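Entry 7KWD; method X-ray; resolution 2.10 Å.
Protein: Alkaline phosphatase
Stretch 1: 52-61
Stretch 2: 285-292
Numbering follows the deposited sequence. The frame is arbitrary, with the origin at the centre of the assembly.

Stretch 1, residues 52-61: EDYAIAQAYA
Stretch 2 (285-292) ATLWDVLA

Residues 52-61 and 285-292 of this alkaline phosphatase are both helical throughout, each lying within a longer helix, and they meet although the touching residues are at least 227 positions apart in sequence. The axes approach to 9.6 Å and cross at -74°, with 74° between their N-to-C directions. So steep a crossing confines contact to a compact patch, burying 372 Å² in total. The register is set by A57 and L287, whose CA atoms lie 5.8 Å apart. Phi/psi values stay near -65/-43, with psi relaxing to about -30 at W288 and D289, and i to i+4 hydrogen bonds maintain both helices, from I56 N to E52 O (3.2 Å) through A61 N to A57 O (2.9 Å) in the first and from D289 N to A285 O (3.1 Å) through A292 N to W288 O (2.8 Å) in the second.

A285 is out of reach of the first helix. T286 (chi1 -59°, m) points toward it and places CG2 3.7 Å from OD1 of D53 (chi1 m), a van der Waals contact; T286 OG1 is hydrogen-bonded elsewhere in the structure.

L287 is the centre of the interface. Its CA-to-CB bond points sideways, but the t, p rotamer (163°, 71°) brings the end of the side chain nearer. L287 CD1 rests 3.8 Å from A57 CA and 4.0 Å from A57 CB, the small alanine leaving its backbone accessible. L287 CD2 sits over one face of the Y60 ring, 3.6 Å from the centroid and 11° off the normal, in a CH-pi contact that sets a methyl against the pi cloud; L287 CD2 is also 3.6 Å from Y60 CD2. Y60 (chi1 -171°, t; chi2 -88°) points toward the second helix.

W288 (chi1 -82°, m; chi2 104°) also starts sideways, and its indole reaches the tip of the same tyrosine only loosely, with CZ2 4.4 Å from Y60 OH. D289 is out of reach. One turn beyond T286, V290 (chi1 173°, t) points toward the first helix and packs CG1 3.6 Å from A57 CB, so A57 is contacted by both V290 and L287. L291 (m, t; -64°, -173°) leaves its backbone sideways, yet its end comes nearer and CD1 lies 4.1 Å from Y60 CD1, adding a second leucine contact to the ring.

No hydrogen bond crosses between the helices; cohesion rests on apolar packing and the CH-pi contact. On the first helix, Y54 and Q58 (both chi1 t) point away, and Y54 OH donates to Q58 OE1 at 2.8 Å.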

# COMPACT_ATOMS: atom_id res chain seq x y z
N GLU A 52 1.71 4.16 -1.10
CA GLU A 52 1.30 5.15 -2.09
C GLU A 52 2.14 6.41 -1.95
O GLU A 52 2.59 6.96 -2.95
CB GLU A 52 -0.19 5.48 -1.98
CG GLU A 52 -1.12 4.29 -2.14
CD GLU A 52 -1.09 3.63 -3.53
OE1 GLU A 52 -1.58 2.49 -3.63
OE2 GLU A 52 -0.57 4.24 -4.50
N ASP A 53 2.38 6.86 -0.70
CA ASP A 53 3.26 8.01 -0.53
C ASP A 53 4.61 7.75 -1.15
O ASP A 53 5.24 8.65 -1.73
CB ASP A 53 3.51 8.37 0.95
CG ASP A 53 2.22 8.53 1.77
OD1 ASP A 53 1.19 8.96 1.20
OD2 ASP A 53 2.25 8.25 2.99
N TYR A 54 5.14 6.55 -0.93
CA TYR A 54 6.45 6.22 -1.43
C TYR A 54 6.50 6.40 -2.94
O TYR A 54 7.42 7.02 -3.47
CB TYR A 54 6.85 4.80 -1.05
CG TYR A 54 8.15 4.45 -1.74
CD1 TYR A 54 9.37 4.90 -1.23
CD2 TYR A 54 8.15 3.75 -2.93
CE1 TYR A 54 10.58 4.62 -1.89
CE2 TYR A 54 9.32 3.46 -3.58
CZ TYR A 54 10.53 3.91 -3.08
OH TYR A 54 11.66 3.62 -3.77
N ALA A 55 5.51 5.85 -3.64
CA ALA A 55 5.50 5.88 -5.10
C ALA A 55 5.48 7.31 -5.62
O ALA A 55 6.15 7.63 -6.61
CB ALA A 55 4.29 5.11 -5.62
N ILE A 56 4.69 8.19 -4.97
CA ILE A 56 4.62 9.59 -5.39
C ILE A 56 5.96 10.30 -5.21
O ILE A 56 6.41 11.02 -6.09
CB ILE A 56 3.49 10.33 -4.63
CG1 ILE A 56 2.12 9.87 -5.11
CG2 ILE A 56 3.60 11.84 -4.85
CD1 ILE A 56 0.99 10.18 -4.08
N ALA A 57 6.59 10.14 -4.04
CA ALA A 57 7.86 10.81 -3.82
C ALA A 57 8.96 10.24 -4.71
O ALA A 57 9.85 10.97 -5.19
CB ALA A 57 8.28 10.66 -2.36
N GLN A 58 8.98 8.91 -4.88
CA GLN A 58 9.92 8.27 -5.79
C GLN A 58 9.83 8.87 -7.19
O GLN A 58 10.84 9.20 -7.80
CB GLN A 58 9.64 6.77 -5.84
CG GLN A 58 10.58 5.97 -6.74
CD GLN A 58 10.19 4.49 -6.79
OE1 GLN A 58 10.98 3.62 -6.44
NE2 GLN A 58 8.97 4.21 -7.23
N ALA A 59 8.60 9.02 -7.69
CA ALA A 59 8.38 9.57 -9.02
C ALA A 59 8.74 11.03 -9.06
O ALA A 59 9.39 11.50 -10.00
CB ALA A 59 6.93 9.36 -9.44
N TYR A 60 8.34 11.78 -8.03
CA TYR A 60 8.60 13.21 -8.03
C TYR A 60 10.10 13.50 -8.06
O TYR A 60 10.56 14.37 -8.80
CB TYR A 60 7.95 13.86 -6.81
CG TYR A 60 7.99 15.38 -6.86
CD1 TYR A 60 9.07 16.07 -6.36
CD2 TYR A 60 6.96 16.12 -7.45
CE1 TYR A 60 9.13 17.45 -6.44
CE2 TYR A 60 7.03 17.52 -7.51
CZ TYR A 60 8.10 18.16 -7.02
OH TYR A 60 8.19 19.54 -7.09
N ALA A 61 10.87 12.81 -7.23
CA ALA A 61 12.31 13.04 -7.22
C ALA A 61 12.91 12.80 -8.61
O ALA A 61 13.70 13.61 -9.12
CB ALA A 61 12.97 12.16 -6.16
N ALA A 285 1.66 18.37 0.78
CA ALA A 285 2.31 18.42 2.09
C ALA A 285 2.99 17.09 2.43
O ALA A 285 4.11 17.07 2.94
CB ALA A 285 1.31 18.82 3.16
N THR A 286 2.33 15.97 2.13
CA THR A 286 2.94 14.66 2.35
C THR A 286 4.25 14.54 1.61
O THR A 286 5.26 14.09 2.17
CB THR A 286 1.98 13.57 1.89
OG1 THR A 286 0.77 13.69 2.63
CG2 THR A 286 2.61 12.21 2.10
N LEU A 287 4.26 14.95 0.35
CA LEU A 287 5.46 14.84 -0.46
C LEU A 287 6.62 15.59 0.17
O LEU A 287 7.73 15.05 0.25
CB LEU A 287 5.18 15.38 -1.86
CG LEU A 287 6.41 15.71 -2.70
CD1 LEU A 287 7.11 14.43 -3.13
CD2 LEU A 287 6.02 16.50 -3.96
N TRP A 288 6.40 16.84 0.59
CA TRP A 288 7.52 17.62 1.09
C TRP A 288 8.02 17.11 2.44
O TRP A 288 9.22 17.20 2.72
CB TRP A 288 7.17 19.13 1.14
CG TRP A 288 7.38 19.70 -0.23
CD1 TRP A 288 6.42 20.03 -1.13
CD2 TRP A 288 8.63 19.95 -0.88
NE1 TRP A 288 6.98 20.47 -2.29
CE2 TRP A 288 8.35 20.44 -2.16
CE3 TRP A 288 9.96 19.82 -0.50
CZ2 TRP A 288 9.34 20.79 -3.07
CZ3 TRP A 288 10.95 20.17 -1.40
CH2 TRP A 288 10.64 20.65 -2.67
N ASP A 289 7.14 16.53 3.27
CA ASP A 289 7.65 15.92 4.51
C ASP A 289 8.37 14.61 4.22
O ASP A 289 9.31 14.23 4.93
CB ASP A 289 6.51 15.72 5.52
CG ASP A 289 6.32 16.94 6.44
OD1 ASP A 289 6.40 18.06 5.91
OD2 ASP A 289 6.13 16.79 7.68
N VAL A 290 7.99 13.93 3.14
CA VAL A 290 8.76 12.76 2.74
C VAL A 290 10.10 13.18 2.19
O VAL A 290 11.11 12.51 2.43
CB VAL A 290 7.98 11.94 1.71
CG1 VAL A 290 8.86 10.81 1.17
CG2 VAL A 290 6.75 11.35 2.35
N LEU A 291 10.14 14.30 1.44
CA LEU A 291 11.40 14.81 0.90
C LEU A 291 12.28 15.36 2.02
O LEU A 291 13.50 15.18 2.02
CB LEU A 291 11.17 15.89 -0.17
CG LEU A 291 10.43 15.41 -1.41
CD1 LEU A 291 10.38 16.47 -2.48
CD2 LEU A 291 11.09 14.17 -2.04
N ALA A 292 11.67 15.97 3.03
CA ALA A 292 12.46 16.39 4.18
C ALA A 292 13.07 15.19 4.92
O ALA A 292 14.20 15.25 5.39
CB ALA A 292 11.59 17.19 5.15